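Local coordinates for protein polysaccharide deacetylase (Ammonifex degensii, PDB 4WCJ) that probably removes N-acetyl groups from poly-beta-1,6-N-acetyl-D-glucosamine, acting as a zinc-dependent family 4 carbohydrate esterase, at residues L40-V45 against Y51-R56; V111-K116 against S149-V154; F121-G126 against E141-M146. One frame throughout, in Å; residues are numbered along the deposited sequence.

Interaction 1. Residues L40-V45 against Y51-R56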
loop_
_atom_site.group_PDB
_atom_site.type_symbol
_atom_site.label_atom_id
_atom_site.label_comp_id
_atom_site.label_asym_id
_atom_site.label_seq_id
_atom_site.Cartn_x
_atom_site.Cartn_y
_atom_site.Cartn_z
ATOM N N LEU A 40 -0.329 5.220 5.413
ATOM C CA LEU A 40 0.152 6.148 4.390
ATOM C C LEU A 40 0.361 5.435 3.062
ATOM O O LEU A 40 0.841 4.304 3.028
ATOM C CB LEU A 40 1.455 6.813 4.835
ATOM C CG LEU A 40 1.451 7.455 6.223
ATOM C CD1 LEU A 40 2.823 8.033 6.557
ATOM C CD2 LEU A 40 0.379 8.514 6.328
ATOM N N CYS A 41 -0.025 6.095 1.975
ATOM C CA CYS A 41 0.201 5.576 0.637
ATOM C C CYS A 41 1.170 6.472 -0.132
ATOM O O CYS A 41 0.840 7.608 -0.493
ATOM C CB CYS A 41 -1.112 5.442 -0.135
ATOM S SG CYS A 41 -0.892 4.916 -1.854
ATOM N N TYR A 42 2.368 5.944 -0.363
ATOM C CA TYR A 42 3.387 6.574 -1.198
ATOM C C TYR A 42 3.484 5.851 -2.541
ATOM O O TYR A 42 2.974 4.734 -2.692
ATOM C CB TYR A 42 4.758 6.551 -0.516
ATOM C CG TYR A 42 4.884 7.318 0.778
ATOM C CD1 TYR A 42 5.222 8.670 0.777
ATOM C CD2 TYR A 42 4.703 6.687 2.003
ATOM C CE1 TYR A 42 5.357 9.376 1.962
ATOM C CE2 TYR A 42 4.830 7.386 3.195
ATOM C CZ TYR A 42 5.163 8.728 3.167
ATOM O OH TYR A 42 5.295 9.428 4.344
ATOM N N HIS A 43 4.115 6.488 -3.524
ATOM C CA HIS A 43 4.373 5.844 -4.809
ATOM C C HIS A 43 5.856 5.865 -5.138
ATOM O O HIS A 43 6.521 4.828 -5.176
ATOM C CB HIS A 43 3.581 6.525 -5.928
ATOM C CG HIS A 43 2.124 6.196 -5.909
ATOM N ND1 HIS A 43 1.218 6.873 -5.123
ATOM C CD2 HIS A 43 1.416 5.248 -6.569
ATOM C CE1 HIS A 43 0.014 6.358 -5.301
ATOM N NE2 HIS A 43 0.106 5.373 -6.175
ATOM N N ARG A 44 6.374 7.066 -5.358
ATOM C CA ARG A 44 7.761 7.233 -5.768
ATOM C C ARG A 44 8.529 8.105 -4.805
ATOM O O ARG A 44 7.985 9.042 -4.225
ATOM C CB ARG A 44 7.839 7.840 -7.168
ATOM C CG ARG A 44 7.147 7.001 -8.218
ATOM C CD ARG A 44 6.799 7.813 -9.445
ATOM N NE ARG A 44 5.958 7.042 -10.351
ATOM C CZ ARG A 44 5.023 7.576 -11.133
ATOM N NH1 ARG A 44 4.299 6.801 -11.932
ATOM N NH2 ARG A 44 4.821 8.888 -11.123
ATOM N N VAL A 45 9.805 7.793 -4.657
ATOM C CA VAL A 45 10.706 8.645 -3.909
ATOM C C VAL A 45 11.754 9.146 -4.898
ATOM O O VAL A 45 12.761 8.483 -5.161
ATOM C CB VAL A 45 11.329 7.900 -2.731
ATOM C CG1 VAL A 45 12.252 8.818 -1.970
ATOM C CG2 VAL A 45 10.220 7.389 -1.820
ATOM N N TYR A 51 3.677 12.592 -8.382
ATOM C CA TYR A 51 3.353 11.560 -7.396
ATOM C C TYR A 51 4.597 11.078 -6.673
ATOM O O TYR A 51 4.708 9.898 -6.310
ATOM C CB TYR A 51 2.641 10.376 -8.062
ATOM C CG TYR A 51 1.194 10.648 -8.381
ATOM C CD1 TYR A 51 0.838 11.593 -9.340
ATOM C CD2 TYR A 51 0.179 9.964 -7.720
ATOM C CE1 TYR A 51 -0.493 11.850 -9.634
ATOM C CE2 TYR A 51 -1.155 10.211 -8.006
ATOM C CZ TYR A 51 -1.487 11.153 -8.961
ATOM O OH TYR A 51 -2.815 11.395 -9.241
ATOM N N ALA A 52 5.540 11.995 -6.477
ATOM C CA ALA A 52 6.803 11.660 -5.854
ATOM C C ALA A 52 7.115 12.589 -4.692
ATOM O O ALA A 52 6.722 13.757 -4.680
ATOM C CB ALA A 52 7.932 11.700 -6.880
ATOM N N ILE A 53 7.822 12.040 -3.715
ATOM C CA ILE A 53 8.333 12.789 -2.582
ATOM C C ILE A 53 9.852 12.628 -2.576
ATOM O O ILE A 53 10.372 11.572 -2.932
ATOM C CB ILE A 53 7.710 12.291 -1.258
ATOM C CG1 ILE A 53 8.109 13.177 -0.079
ATOM C CG2 ILE A 53 8.076 10.837 -0.987
ATOM C CD1 ILE A 53 7.543 12.683 1.228
ATOM N N SER A 54 10.577 13.673 -2.201
ATOM C CA SER A 54 12.029 13.579 -2.220
ATOM C C SER A 54 12.520 12.683 -1.093
ATOM O O SER A 54 11.856 12.545 -0.064
ATOM C CB SER A 54 12.673 14.967 -2.111
ATOM O OG SER A 54 12.568 15.483 -0.801
ATOM N N ARG A 55 13.678 12.072 -1.314
ATOM C CA ARG A 55 14.334 11.215 -0.332
ATOM C C ARG A 55 14.458 11.934 1.006
ATOM O O ARG A 55 14.068 11.404 2.045
ATOM C CB ARG A 55 15.707 10.793 -0.857
ATOM C CG ARG A 55 16.391 9.679 -0.089
ATOM C CD ARG A 55 17.443 9.008 -0.969
ATOM N NE ARG A 55 18.355 8.152 -0.215
ATOM C CZ ARG A 55 19.275 7.369 -0.773
ATOM N NH1 ARG A 55 19.400 7.326 -2.094
ATOM N NH2 ARG A 55 20.071 6.630 -0.009
ATOM N N ARG A 56 14.972 13.159 0.950
ATOM C CA ARG A 56 15.111 14.022 2.119
ATOM C C ARG A 56 13.767 14.238 2.822
ATOM O O ARG A 56 13.657 14.046 4.033
ATOM C CB ARG A 56 15.719 15.366 1.700
ATOM C CG ARG A 56 16.492 16.101 2.785
ATOM C CD ARG A 56 17.208 17.323 2.209
ATOM N NE ARG A 56 17.988 18.045 3.213
ATOM C CZ ARG A 56 18.777 19.085 2.949
ATOM N NH1 ARG A 56 18.904 19.533 1.705
ATOM N NH2 ARG A 56 19.447 19.677 3.929
HETATM O O HOH W 1 5.245 9.203 -3.395
#
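His43 and Tyr51 both hold CG anti to the carbonyl carbon (chi1 -75° and -77°), and their side chains run side by side in the same direction. The rings then meet edge-to-face, with planes at 86° and Tyr51 CD2 4.2 Å from His43 ND1. The contact lies just past the C-terminal end of strand 36-42 in the beta/alpha barrel, on the side of the zinc site. The imidazole of His43 lies about 4 Å from the zinc ion, beside its ligand Asp99.

Beyond His43 the chain forms a short parallel bridge between Arg44 and Ala52. The firm bond is Ile53 N to Arg44 O, 3.0 Å and nearly straight. The one from Arg44 N to Tyr51 O is weak. A water accepts from His43 N at 2.9 Å and also lies close to Arg44 O and Tyr51 O, between the backbones of the two segments.

The extended Arg44 side chain brings NH2 to 4.0 Å from Tyr51 CB. That NH2 also bonds to Arg50 O, and the side chain makes a cation-pi contact with Phe135. Ile53 CG2 packs 4.0 Å from Tyr42 CD1, while the Tyr42 hydroxyl bonds to Gln61. Helix 55-67 begins right after Ser54, whose OG caps Glu57 N. At this helix start, Val45 CG1 touches Arg55 CA at 3.6 Å.

Interaction 2. Residues V111-K116 against S149-V154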
loop_
_atom_site.group_PDB
_atom_site.type_symbol
_atom_site.label_atom_id
_atom_site.label_comp_id
_atom_site.label_asym_id
_atom_site.label_seq_id
_atom_site.Cartn_x
_atom_site.Cartn_y
_atom_site.Cartn_z
ATOM N N VAL A 111 16.256 4.353 3.525
ATOM C CA VAL A 111 15.674 5.201 4.562
ATOM C C VAL A 111 14.924 4.343 5.577
ATOM O O VAL A 111 15.110 4.492 6.784
ATOM C CB VAL A 111 14.702 6.262 3.963
ATOM C CG1 VAL A 111 13.943 6.972 5.064
ATOM C CG2 VAL A 111 15.453 7.265 3.097
ATOM N N LEU A 112 14.082 3.440 5.070
ATOM C CA LEU A 112 13.278 2.552 5.902
ATOM C C LEU A 112 14.137 1.569 6.691
ATOM O O LEU A 112 13.850 1.265 7.850
ATOM C CB LEU A 112 12.285 1.774 5.039
ATOM C CG LEU A 112 11.227 2.670 4.398
ATOM C CD1 LEU A 112 10.574 1.985 3.193
ATOM C CD2 LEU A 112 10.178 3.060 5.436
ATOM N N LYS A 113 15.166 1.049 6.037
ATOM C CA LYS A 113 16.022 0.041 6.656
ATOM C C LYS A 113 16.826 0.658 7.793
ATOM O O LYS A 113 16.948 0.075 8.870
ATOM C CB LYS A 113 16.943 -0.588 5.610
ATOM C CG LYS A 113 17.795 -1.737 6.137
ATOM C CD LYS A 113 18.366 -2.571 4.998
ATOM C CE LYS A 113 19.393 -1.796 4.183
ATOM N NZ LYS A 113 19.985 -2.629 3.094
ATOM N N LYS A 114 17.357 1.853 7.554
ATOM C CA LYS A 114 18.196 2.536 8.539
ATOM C C LYS A 114 17.377 2.950 9.761
ATOM O O LYS A 114 17.931 3.261 10.811
ATOM C CB LYS A 114 18.874 3.753 7.900
ATOM C CG LYS A 114 20.059 4.310 8.677
ATOM C CD LYS A 114 20.887 5.303 7.853
ATOM C CE LYS A 114 20.128 6.594 7.552
ATOM N NZ LYS A 114 19.186 6.486 6.384
ATOM N N ARG A 115 16.052 2.949 9.609
ATOM C CA ARG A 115 15.135 3.254 10.705
ATOM C C ARG A 115 14.358 2.029 11.184
ATOM O O ARG A 115 13.574 2.125 12.126
ATOM C CB ARG A 115 14.153 4.350 10.277
ATOM C CG ARG A 115 14.803 5.706 10.151
ATOM C CD ARG A 115 14.031 6.637 9.239
ATOM N NE ARG A 115 14.714 7.921 9.122
ATOM C CZ ARG A 115 15.780 8.132 8.359
ATOM N NH1 ARG A 115 16.340 9.333 8.325
ATOM N NH2 ARG A 115 16.297 7.140 7.637
ATOM N N LYS A 116 14.584 0.884 10.538
ATOM C CA LYS A 116 13.896 -0.366 10.880
ATOM C C LYS A 116 12.374 -0.240 10.805
ATOM O O LYS A 116 11.652 -0.840 11.603
ATOM C CB LYS A 116 14.293 -0.851 12.280
ATOM C CG LYS A 116 15.705 -1.381 12.400
ATOM C CD LYS A 116 15.947 -1.886 13.811
ATOM C CE LYS A 116 17.425 -1.992 14.126
ATOM N NZ LYS A 116 17.653 -2.225 15.578
ATOM N N SER A 149 14.858 -8.705 4.289
ATOM C CA SER A 149 15.250 -7.876 5.425
ATOM C C SER A 149 14.251 -8.063 6.558
ATOM O O SER A 149 14.502 -7.649 7.689
ATOM C CB SER A 149 15.340 -6.391 5.033
ATOM O OG SER A 149 14.067 -5.843 4.710
ATOM N N GLY A 150 13.113 -8.674 6.239
ATOM C CA GLY A 150 12.042 -8.834 7.203
ATOM C C GLY A 150 11.168 -7.602 7.359
ATOM O O GLY A 150 10.218 -7.613 8.136
ATOM N N LEU A 151 11.494 -6.537 6.624
ATOM C CA LEU A 151 10.798 -5.253 6.748
ATOM C C LEU A 151 9.694 -5.086 5.721
ATOM O O LEU A 151 8.721 -4.352 5.951
ATOM C CB LEU A 151 11.781 -4.090 6.605
ATOM C CG LEU A 151 12.803 -3.881 7.723
ATOM C CD1 LEU A 151 13.720 -2.733 7.376
ATOM C CD2 LEU A 151 12.099 -3.628 9.043
ATOM N N CYS A 152 9.870 -5.734 4.575
ATOM C CA CYS A 152 8.953 -5.557 3.449
ATOM C C CYS A 152 8.019 -6.746 3.307
ATOM O O CYS A 152 8.465 -7.890 3.188
ATOM C CB CYS A 152 9.734 -5.363 2.141
ATOM S SG CYS A 152 8.679 -5.116 0.652
ATOM N N VAL A 153 6.720 -6.467 3.309
ATOM C CA VAL A 153 5.707 -7.461 2.978
ATOM C C VAL A 153 5.091 -7.024 1.648
ATOM O O VAL A 153 4.731 -5.859 1.491
ATOM C CB VAL A 153 4.615 -7.576 4.064
ATOM C CG1 VAL A 153 3.540 -8.597 3.657
ATOM C CG2 VAL A 153 5.237 -7.958 5.407
ATOM N N VAL A 154 5.018 -7.935 0.686
ATOM C CA VAL A 154 4.450 -7.594 -0.612
ATOM C C VAL A 154 2.959 -7.950 -0.711
ATOM O O VAL A 154 2.548 -9.066 -0.366
ATOM C CB VAL A 154 5.206 -8.296 -1.753
ATOM C CG1 VAL A 154 4.602 -7.930 -3.106
ATOM C CG2 VAL A 154 6.678 -7.919 -1.709
#
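Leu151 carries this contact almost alone, and what it touches is mostly backbone. Its two methyls reach different parts of the C-terminal end of helix 102-114. CD1 lies 3.7 Å from Lys113 CA and 4.0 Å from Leu112 O, and CD2 lies 3.8 Å from Lys116 O. The helix closes in a Schellman motif, with Lys116 at positive phi (57°) and its N bonded to Lys113 O at 3.0 Å. Two helix-to-strand turns of the beta/alpha barrel thus meet here, well away from the zinc.

Leu151 sets CG beside its own backbone N (chi1 -69°), which aims the fork at the helix end. An alanine here would lack both methyls and would probably open a gap between the two turns, with the Lys113 to Lys116 backbone losing its apolar cover.

Arg115 NH2 bonds back to Val111 O at 3.0 Å, with the carbonyl oxygen close to the guanidinium plane. Its NE forms a salt bridge with Asp63, which ties the end of helix 102-114 to helix 55-67. Gly150 has positive phi at the end of helix 140-148. Ser149 OG bonds to Met146 O and closes an ST turn by accepting from Leu151 N at 3.3 Å.

Interaction 3. Residues F121-G126 against E141-M146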
loop_
_atom_site.group_PDB
_atom_site.type_symbol
_atom_site.label_atom_id
_atom_site.label_comp_id
_atom_site.label_asym_id
_atom_site.label_seq_id
_atom_site.Cartn_x
_atom_site.Cartn_y
_atom_site.Cartn_z
ATOM N N PHE A 121 4.364 -3.250 0.416
ATOM C CA PHE A 121 4.638 -2.876 -0.971
ATOM C C PHE A 121 3.634 -3.565 -1.888
ATOM O O PHE A 121 3.757 -4.777 -2.132
ATOM C CB PHE A 121 6.068 -3.288 -1.336
ATOM C CG PHE A 121 6.636 -2.598 -2.557
ATOM C CD1 PHE A 121 5.992 -1.512 -3.148
ATOM C CD2 PHE A 121 7.819 -3.071 -3.128
ATOM C CE1 PHE A 121 6.538 -0.892 -4.273
ATOM C CE2 PHE A 121 8.355 -2.457 -4.257
ATOM C CZ PHE A 121 7.725 -1.371 -4.817
ATOM N N PHE A 122 2.655 -2.808 -2.383
ATOM C CA PHE A 122 1.650 -3.352 -3.287
ATOM C C PHE A 122 2.151 -3.296 -4.726
ATOM O O PHE A 122 2.207 -2.224 -5.310
ATOM C CB PHE A 122 0.340 -2.570 -3.170
ATOM C CG PHE A 122 -0.316 -2.657 -1.813
ATOM C CD1 PHE A 122 -1.110 -3.748 -1.479
ATOM C CD2 PHE A 122 -0.162 -1.638 -0.881
ATOM C CE1 PHE A 122 -1.734 -3.810 -0.240
ATOM C CE2 PHE A 122 -0.781 -1.703 0.362
ATOM C CZ PHE A 122 -1.567 -2.789 0.678
ATOM N N VAL A 123 2.503 -4.438 -5.302
ATOM C CA VAL A 123 3.066 -4.423 -6.643
ATOM C C VAL A 123 2.098 -4.877 -7.735
ATOM O O VAL A 123 1.236 -5.732 -7.521
ATOM C CB VAL A 123 4.348 -5.280 -6.709
ATOM C CG1 VAL A 123 5.344 -4.810 -5.644
ATOM C CG2 VAL A 123 4.061 -6.780 -6.510
ATOM N N ILE A 124 2.238 -4.255 -8.897
ATOM C CA ILE A 124 1.583 -4.695 -10.118
ATOM C C ILE A 124 2.399 -5.871 -10.626
ATOM O O ILE A 124 3.412 -5.694 -11.308
ATOM C CB ILE A 124 1.522 -3.599 -11.175
ATOM C CG1 ILE A 124 0.941 -2.317 -10.576
ATOM C CG2 ILE A 124 0.681 -4.066 -12.349
ATOM C CD1 ILE A 124 1.148 -1.114 -11.430
ATOM N N ALA A 125 1.980 -7.081 -10.263
ATOM C CA ALA A 125 2.866 -8.237 -10.378
ATOM C C ALA A 125 3.318 -8.489 -11.807
ATOM O O ALA A 125 4.435 -8.952 -12.023
ATOM C CB ALA A 125 2.186 -9.497 -9.797
ATOM N N GLY A 126 2.464 -8.172 -12.780
ATOM C CA GLY A 126 2.794 -8.374 -14.178
ATOM C C GLY A 126 3.694 -7.309 -14.791
ATOM O O GLY A 126 4.141 -7.459 -15.927
ATOM N N GLU A 141 14.481 -9.702 -8.102
ATOM C CA GLU A 141 15.635 -9.810 -7.205
ATOM C C GLU A 141 15.600 -8.705 -6.164
ATOM O O GLU A 141 15.903 -8.920 -4.994
ATOM C CB GLU A 141 16.952 -9.736 -7.978
ATOM C CG GLU A 141 17.210 -10.896 -8.893
ATOM C CD GLU A 141 18.627 -10.893 -9.431
ATOM O OE1 GLU A 141 19.064 -11.939 -9.959
ATOM O OE2 GLU A 141 19.305 -9.846 -9.319
ATOM N N GLN A 142 15.223 -7.511 -6.603
ATOM C CA GLN A 142 15.211 -6.361 -5.722
ATOM C C GLN A 142 14.084 -6.450 -4.701
ATOM O O GLN A 142 14.279 -6.131 -3.533
ATOM C CB GLN A 142 15.114 -5.076 -6.544
ATOM C CG GLN A 142 16.450 -4.678 -7.181
ATOM C CD GLN A 142 16.291 -3.683 -8.317
ATOM O OE1 GLN A 142 15.205 -3.548 -8.892
ATOM N NE2 GLN A 142 17.375 -2.985 -8.648
ATOM N N ILE A 143 12.912 -6.910 -5.132
ATOM C CA ILE A 143 11.801 -7.133 -4.204
ATOM C C ILE A 143 12.173 -8.215 -3.177
ATOM O O ILE A 143 11.961 -8.045 -1.965
ATOM C CB ILE A 143 10.531 -7.533 -4.970
ATOM C CG1 ILE A 143 9.982 -6.325 -5.735
ATOM C CG2 ILE A 143 9.472 -8.090 -4.013
ATOM C CD1 ILE A 143 8.965 -6.678 -6.780
ATOM N N LYS A 144 12.755 -9.308 -3.666
ATOM C CA LYS A 144 13.194 -10.393 -2.799
ATOM C C LYS A 144 14.180 -9.912 -1.745
ATOM O O LYS A 144 14.107 -10.337 -0.590
ATOM C CB LYS A 144 13.813 -11.527 -3.622
ATOM C CG LYS A 144 12.791 -12.361 -4.383
ATOM C CD LYS A 144 13.451 -13.330 -5.338
ATOM C CE LYS A 144 12.416 -14.066 -6.175
ATOM N NZ LYS A 144 13.021 -15.100 -7.054
ATOM N N GLU A 145 15.097 -9.033 -2.131
ATOM C CA GLU A 145 16.098 -8.535 -1.189
ATOM C C GLU A 145 15.411 -7.720 -0.090
ATOM O O GLU A 145 15.776 -7.793 1.087
ATOM C CB GLU A 145 17.153 -7.698 -1.915
ATOM C CG GLU A 145 18.075 -6.933 -0.990
ATOM C CD GLU A 145 19.082 -6.071 -1.734
ATOM O OE1 GLU A 145 19.786 -5.287 -1.063
ATOM O OE2 GLU A 145 19.175 -6.179 -2.979
ATOM N N MET A 146 14.400 -6.950 -0.468
ATOM C CA MET A 146 13.679 -6.165 0.523
ATOM C C MET A 146 12.855 -7.045 1.452
ATOM O O MET A 146 12.796 -6.798 2.657
ATOM C CB MET A 146 12.798 -5.126 -0.166
ATOM C CG MET A 146 13.621 -4.027 -0.814
ATOM S SD MET A 146 12.615 -2.644 -1.410
ATOM C CE MET A 146 11.712 -3.464 -2.736
#
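Strand 121-123 and helix 141-146 run nearly antiparallel, at 157°, with their axes 11.9 Å apart. Phe121 and Val123 meet Ile143 and Met146 between them, and all four are buried. Phe121 holds CG anti to its backbone N (chi1 -162°), which extends the ring from the strand toward the helix. Met146 bends at its last torsion (chi3 -67°), bringing CE to 3.8 Å from Phe121 CE2 and 3.9 Å from Phe121 CD2. The thioether chain crosses the ring obliquely, and its methyl meets the CD2-CE2 side. Ile143 is more distant, with CG1 4.4 Å from Phe121 CE2.

Strand 119-123, helix 140-148 and strand 152-156 make one beta-alpha-beta unit of the barrel. The two strands are parallel neighbours, and the helix packs on the outer side of the sheet through these residues. Cys152 and Val154 of the second strand touch Met146 and Ile143 in turn.

Val123 CG1 sits over the centre of the Phe121 ring, 3.8 Å above its plane. The same methyl meets Ile143 CD1 at 4.2 Å, so the valine bridges ring and helix. Phe121 also packs on Phe97 and on Val104 of helix 102-114, and Met146 touches Phe109 of that helix.

How the interactions relate
All three interactions reach the same parallel barrel sheet. Interaction 1 lies nearest the metal: the side chain of His43 is closer to the zinc ion than that of Phe121 in interaction 3, which is about 9 Å away. Interaction 2 sits away from the site. Interactions 2 and 3 have centres 13 Å apart and use neighbouring strands of the sheet, 152-156 in interaction 2 and 119-123 in interaction 3. Val153 O is 2.8 Å from Phe121 N, probably a hydrogen bond, and Val154 CG2 packs 3.6 Å from Ile143 CG2. Interactions 1 and 2, with centres about 16 Å apart, touch where Arg55 CG meets Val111 CG2 at 4.1 Å. Interactions 1 and 3 do not touch.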